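Local coordinates for uncharacterized protein (Pyrococcus horikoshii, PDB 1ZJJ), which probably acts as a magnesium-dependent phosphatase of the haloacid dehalogenase superfamily, at the interface of chains A and B. Residues are numbered along the deposited sequence; one frame, centred on the assembly and turned at random. Chains: chain A/B, hypothetical protein PH1952.

The interface of chains A and B. Residues chain A 155-156, 168-169, 172; chain B 176-177.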
# COMPACT_ATOMS: atom_id res chain seq x y z
N ALA A 155 -2.05 -7.66 7.57
CA ALA A 155 -1.82 -7.58 6.13
C ALA A 155 -3.03 -8.07 5.34
O ALA A 155 -3.30 -7.58 4.24
CB ALA A 155 -0.59 -8.41 5.75
N THR A 156 -3.77 -9.02 5.90
CA THR A 156 -4.94 -9.60 5.25
C THR A 156 -5.96 -10.09 6.26
O THR A 156 -5.71 -10.10 7.46
CB THR A 156 -4.56 -10.84 4.43
OG1 THR A 156 -4.14 -11.87 5.33
CG2 THR A 156 -3.42 -10.54 3.46
N GLY A 168 -3.63 -3.36 7.08
CA GLY A 168 -2.20 -3.18 6.94
C GLY A 168 -1.76 -2.90 5.51
O GLY A 168 -0.77 -2.19 5.29
N SER A 169 -2.46 -3.45 4.53
CA SER A 169 -2.08 -3.23 3.15
C SER A 169 -2.42 -1.80 2.72
O SER A 169 -1.68 -1.19 1.95
CB SER A 169 -2.76 -4.27 2.23
OG SER A 169 -3.94 -3.79 1.63
N ALA A 172 0.05 0.42 4.38
CA ALA A 172 1.34 0.30 3.70
C ALA A 172 1.43 1.24 2.49
O ALA A 172 2.47 1.87 2.26
CB ALA A 172 1.57 -1.13 3.25
N VAL B 176 1.92 -6.35 0.28
CA VAL B 176 1.52 -6.70 1.64
C VAL B 176 0.35 -7.68 1.66
O VAL B 176 0.34 -8.63 2.44
CB VAL B 176 1.15 -5.44 2.45
CG1 VAL B 176 0.44 -5.83 3.75
CG2 VAL B 176 2.40 -4.66 2.77
N ALA B 177 -0.62 -7.45 0.78
CA ALA B 177 -1.80 -8.32 0.73
C ALA B 177 -1.52 -9.69 0.13
O ALA B 177 -2.19 -10.66 0.46
CB ALA B 177 -2.90 -7.63 -0.06
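CG1 of B:Val176 sits over one face of the peptide linking A:Gly168 to A:Ser169, 4.1 Å from the carbonyl carbon C of A:Gly168. Conversely, CB of A:Ala155 approaches the peptide after B:Val176 obliquely from above its plane, 3.4 Å from the carbonyl O of B:Val176. That same CB also meets CG1 of B:Val176 at 3.4 Å, slightly tighter than normal van der Waals contact.

B:Val176 is the central knob, its two branches splitting the work. With CG1 anti to the backbone N (chi1 167°), this methyl points between A:Ala155 and the backbone of A:Ser169, whose CA is 3.7 Å from CG1. The other branch, CG2, reaches along the A helix to CB of A:Ala172, also at 3.7 Å. Small residues at all these positions let the valine come close to the main chain. Beside it, CG2 of A:Thr156 touches the carbonyl O of B:Ala177 at 3.2 Å, with CA of B:Ala177 at 3.9 Å, while CB of A:Ser169 points at the flank of the B:Ala177 methyl, 4.1 Å from its CB.

Two-fold symmetry repeats the patch with the chains exchanged. It probably joins the cap domains, although the structure alone does not show that this dimer forms in solution. The valine lies near the C-terminal end of helix 167-178 of B and packs against the opening turns of the same helix in A, with the loop leading into strand 156-159 alongside.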